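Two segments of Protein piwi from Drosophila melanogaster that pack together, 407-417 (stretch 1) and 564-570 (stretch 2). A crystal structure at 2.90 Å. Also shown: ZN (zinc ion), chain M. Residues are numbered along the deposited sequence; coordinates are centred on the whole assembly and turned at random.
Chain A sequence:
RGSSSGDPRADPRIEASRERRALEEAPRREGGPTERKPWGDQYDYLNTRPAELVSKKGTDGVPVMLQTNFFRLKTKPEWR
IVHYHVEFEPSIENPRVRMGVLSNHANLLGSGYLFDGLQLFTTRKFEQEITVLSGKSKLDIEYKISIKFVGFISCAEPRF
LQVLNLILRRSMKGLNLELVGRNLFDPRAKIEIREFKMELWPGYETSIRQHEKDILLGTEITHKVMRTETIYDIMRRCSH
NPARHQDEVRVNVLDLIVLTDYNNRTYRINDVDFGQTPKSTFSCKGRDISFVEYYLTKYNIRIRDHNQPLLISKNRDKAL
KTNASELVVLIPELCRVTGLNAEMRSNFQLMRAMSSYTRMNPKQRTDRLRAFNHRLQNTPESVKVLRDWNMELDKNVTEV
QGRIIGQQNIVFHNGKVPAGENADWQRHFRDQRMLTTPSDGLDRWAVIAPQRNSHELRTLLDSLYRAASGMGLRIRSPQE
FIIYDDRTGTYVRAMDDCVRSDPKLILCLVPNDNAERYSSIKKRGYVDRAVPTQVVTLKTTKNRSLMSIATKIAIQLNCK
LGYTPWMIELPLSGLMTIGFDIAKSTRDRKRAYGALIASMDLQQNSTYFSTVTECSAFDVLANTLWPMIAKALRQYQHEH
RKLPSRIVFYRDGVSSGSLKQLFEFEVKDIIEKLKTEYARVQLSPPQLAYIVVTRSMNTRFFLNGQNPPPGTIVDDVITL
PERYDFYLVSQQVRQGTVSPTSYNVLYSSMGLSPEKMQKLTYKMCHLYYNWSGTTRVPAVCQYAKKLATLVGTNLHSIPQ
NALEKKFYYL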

# COMPACT_ATOMS: atom_id res chain seq x y z
N GLN A 407 25.01 -1.77 10.91
CA GLN A 407 24.23 -2.70 11.71
C GLN A 407 23.92 -2.10 13.08
O GLN A 407 24.76 -1.42 13.68
N GLN A 408 22.72 -2.37 13.57
CA GLN A 408 22.28 -1.87 14.86
C GLN A 408 22.41 -2.96 15.92
O GLN A 408 22.45 -4.16 15.61
N ASN A 409 22.49 -2.53 17.18
CA ASN A 409 22.73 -3.43 18.30
C ASN A 409 21.42 -3.73 19.03
O ASN A 409 20.72 -2.82 19.46
N ILE A 410 21.12 -5.02 19.16
CA ILE A 410 19.95 -5.50 19.88
C ILE A 410 20.37 -5.81 21.31
O ILE A 410 21.30 -6.59 21.54
N VAL A 411 19.67 -5.21 22.27
CA VAL A 411 20.04 -5.27 23.69
C VAL A 411 19.17 -6.30 24.39
O VAL A 411 17.97 -6.41 24.13
N PHE A 412 19.78 -7.07 25.30
CA PHE A 412 19.07 -8.00 26.17
C PHE A 412 19.49 -7.71 27.61
O PHE A 412 20.32 -6.83 27.87
N HIS A 413 18.93 -8.46 28.55
CA HIS A 413 19.46 -8.45 29.91
C HIS A 413 20.82 -9.14 29.90
O HIS A 413 20.97 -10.24 29.36
N ASN A 414 21.82 -8.48 30.48
CA ASN A 414 23.21 -8.92 30.47
C ASN A 414 23.72 -9.09 29.03
O ASN A 414 23.88 -10.20 28.52
N GLY A 415 23.95 -7.96 28.38
CA GLY A 415 24.68 -7.92 27.13
C GLY A 415 23.82 -7.47 25.96
O GLY A 415 22.61 -7.27 26.06
N LYS A 416 24.50 -7.30 24.82
CA LYS A 416 23.86 -6.93 23.58
C LYS A 416 24.67 -7.48 22.41
O LYS A 416 25.87 -7.73 22.53
N VAL A 417 23.99 -7.67 21.29
CA VAL A 417 24.55 -8.37 20.13
C VAL A 417 24.34 -7.49 18.90
O VAL A 417 23.46 -6.62 18.88
N THR A 564 9.32 -6.60 27.82
CA THR A 564 10.15 -6.25 26.67
C THR A 564 11.18 -7.33 26.40
O THR A 564 12.04 -7.58 27.26
N PRO A 565 11.14 -7.99 25.24
CA PRO A 565 12.17 -9.01 24.95
C PRO A 565 13.53 -8.42 24.62
O PRO A 565 14.55 -8.98 25.03
N TRP A 566 13.57 -7.32 23.87
CA TRP A 566 14.84 -6.69 23.53
C TRP A 566 14.60 -5.21 23.26
O TRP A 566 13.46 -4.73 23.29
N MET A 567 15.68 -4.49 23.00
CA MET A 567 15.62 -3.04 22.82
C MET A 567 16.78 -2.60 21.92
O MET A 567 17.78 -3.31 21.77
N ILE A 568 16.61 -1.44 21.31
CA ILE A 568 17.60 -0.86 20.43
C ILE A 568 18.35 0.23 21.18
O ILE A 568 17.87 0.78 22.18
N GLU A 569 19.56 0.54 20.72
CA GLU A 569 20.31 1.68 21.24
C GLU A 569 19.67 2.97 20.75
O GLU A 569 19.69 3.26 19.55
N LEU A 570 19.10 3.74 21.66
CA LEU A 570 18.31 4.93 21.31
C LEU A 570 18.92 6.17 21.94
O LEU A 570 18.74 6.42 23.14

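Stretch 2 runs alongside stretch 1 as a short antiparallel partner, and its side chains divide the contact into an apolar half and a charged end. Thr-564 lies beyond reach of the other stretch, and its hydroxyl is satisfied elsewhere in the structure. Pro-565 contributes mainly backbone: its O sits 3.7 Å from CD1 of Phe-412, while its ring stays further off.

Trp-566 is the first residue to point toward stretch 1. Its CB, set by the backbone, lies over one face of the Phe-412 ring, 4.2 Å from the centroid and 15° off the normal, a CH-pi contact; chi1 at p and chi2 at 78° then set the indole. Phe-412 starts sideways, but its m rotamer brings the end of the ring nearer to meet that CB. The indole serves a second neighbour, with CD1 3.4 Å from CG2 of Ile-410, which is held in an m, m rotamer. Its polar NE1 is hydrogen-bonded elsewhere, so the ring can be buried without leaving a donor idle. At the backbone, Trp-566 CA comes 3.2 Å from Val-411 O in a CA-H...O contact.

Met-567 shows how little a side chain need do when the backbone fixes the register. Its O accepts from Val-411 N at 2.7 Å, and its N donates to Val-411 O at 3.2 Å. Its CB and that of Val-411 share one face of the sheet, but the t, p, p chain leads away from stretch 1 and curls back, so that SD accepts a weak hydrogen bond from Ile-568 N at 3.2 Å.

Ile-568 emerges on the other face, that of Ile-410. Its t, p rotamer carries CD1 nearer to stretch 1, 3.1 Å from Asn-409 O and 3.5 Å from Gln-408 CB. The methyl thus fills space against a backbone carbonyl and the foot of a buried glutamine, whose own amide is engaged outside this contact.

Glu-569 closes the contact and has the largest area covered by the other stretch. Pointing toward stretch 1 with chi1 m and chi2 t, it passes Val-411, whose CG2 is 4.4 Å from Glu-569 CG; Val-411 itself is t. The carboxylate then splits its work: OE2 forms a salt bridge with Lys-416 NZ at 2.6 Å, reached by a lysine extended beyond its p chi1, and OE1 accepts a weak hydrogen bond from Asn-409 ND2 at 3.4 Å. Leu-570 makes no contact.

The bound zinc plays no part between the stretches: His-413, t at chi1, starts sideways, its end leads off from stretch 2, and its NE2 binds ZN at 2.1 Å.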

# COMPACT_ATOMS: atom_id res chain seq x y z
CB GLN A 407 24.98 -4.02 11.88
CG GLN A 407 25.32 -4.73 10.58
CD GLN A 407 26.11 -6.00 10.81
OE1 GLN A 407 26.65 -6.58 9.87
NE2 GLN A 407 26.17 -6.44 12.06
CB GLN A 408 20.83 -1.38 14.78
CG GLN A 408 20.60 -0.29 13.75
CD GLN A 408 21.46 0.94 14.00
OE1 GLN A 408 21.25 1.67 14.96
NE2 GLN A 408 22.44 1.16 13.13
CB ASN A 409 23.74 -2.82 19.28
CG ASN A 409 25.18 -3.07 18.85
OD1 ASN A 409 25.55 -4.18 18.48
ND2 ASN A 409 25.99 -2.02 18.91
CB ILE A 410 19.36 -6.74 19.20
CG1 ILE A 410 19.38 -6.57 17.67
CG2 ILE A 410 17.94 -6.98 19.67
CD1 ILE A 410 18.57 -5.40 17.17
CB VAL A 411 19.89 -3.88 24.34
CG1 VAL A 411 20.36 -3.91 25.79
CG2 VAL A 411 20.63 -2.83 23.54
CB PHE A 412 19.38 -9.45 25.80
CG PHE A 412 18.88 -9.87 24.44
CD1 PHE A 412 17.74 -10.64 24.31
CD2 PHE A 412 19.57 -9.50 23.30
CE1 PHE A 412 17.28 -11.03 23.06
CE2 PHE A 412 19.12 -9.89 22.05
CZ PHE A 412 17.97 -10.65 21.93
CB HIS A 413 18.50 -9.16 30.88
CG HIS A 413 18.80 -8.91 32.33
ND1 HIS A 413 19.15 -7.67 32.82
CD2 HIS A 413 18.80 -9.75 33.39
CE1 HIS A 413 19.35 -7.75 34.12
NE2 HIS A 413 19.14 -9.00 34.50
CB ASN A 414 23.41 -10.22 31.27
CG ASN A 414 22.37 -10.40 32.35
OD1 ASN A 414 22.32 -9.65 33.33
ND2 ASN A 414 21.54 -11.43 32.20
CB LYS A 416 23.69 -5.41 23.45
CG LYS A 416 24.97 -4.60 23.60
CD LYS A 416 24.64 -3.14 23.86
CE LYS A 416 25.88 -2.27 23.87
NZ LYS A 416 25.54 -0.85 24.22
CB VAL A 417 23.90 -9.76 19.95
CG1 VAL A 417 22.61 -9.67 19.14
CG2 VAL A 417 24.88 -10.76 19.34
CB THR A 564 10.83 -4.91 26.92
OG1 THR A 564 9.86 -3.96 27.39
CG2 THR A 564 11.45 -4.38 25.65
CB PRO A 565 11.58 -9.78 23.76
CG PRO A 565 10.13 -9.45 23.76
CD PRO A 565 10.03 -8.05 24.28
CB TRP A 566 15.49 -7.39 22.33
CG TRP A 566 14.73 -7.30 21.03
CD1 TRP A 566 14.67 -6.23 20.19
CD2 TRP A 566 13.95 -8.33 20.42
NE1 TRP A 566 13.89 -6.52 19.10
CE2 TRP A 566 13.43 -7.81 19.21
CE3 TRP A 566 13.63 -9.65 20.77
CZ2 TRP A 566 12.62 -8.55 18.37
CZ3 TRP A 566 12.82 -10.38 19.93
CH2 TRP A 566 12.32 -9.83 18.74
CB MET A 567 15.65 -2.32 24.18
CG MET A 567 15.67 -0.79 24.16
SD MET A 567 14.39 0.02 23.17
CE MET A 567 12.92 -0.84 23.71
CB ILE A 568 16.94 -0.31 19.14
CG1 ILE A 568 17.97 0.14 18.12
CG2 ILE A 568 15.98 0.82 19.48
CD1 ILE A 568 18.94 -0.93 17.72
CB GLU A 569 21.78 1.59 20.81
CG GLU A 569 22.58 0.51 21.53
CD GLU A 569 24.01 0.45 21.04
OE1 GLU A 569 24.24 0.69 19.84
OE2 GLU A 569 24.91 0.15 21.87
CB LEU A 570 16.86 4.75 21.77
CG LEU A 570 15.90 5.91 21.52
CD1 LEU A 570 15.76 6.19 20.04
CD2 LEU A 570 14.55 5.62 22.15
ZN ZN M . 18.88 -9.64 36.45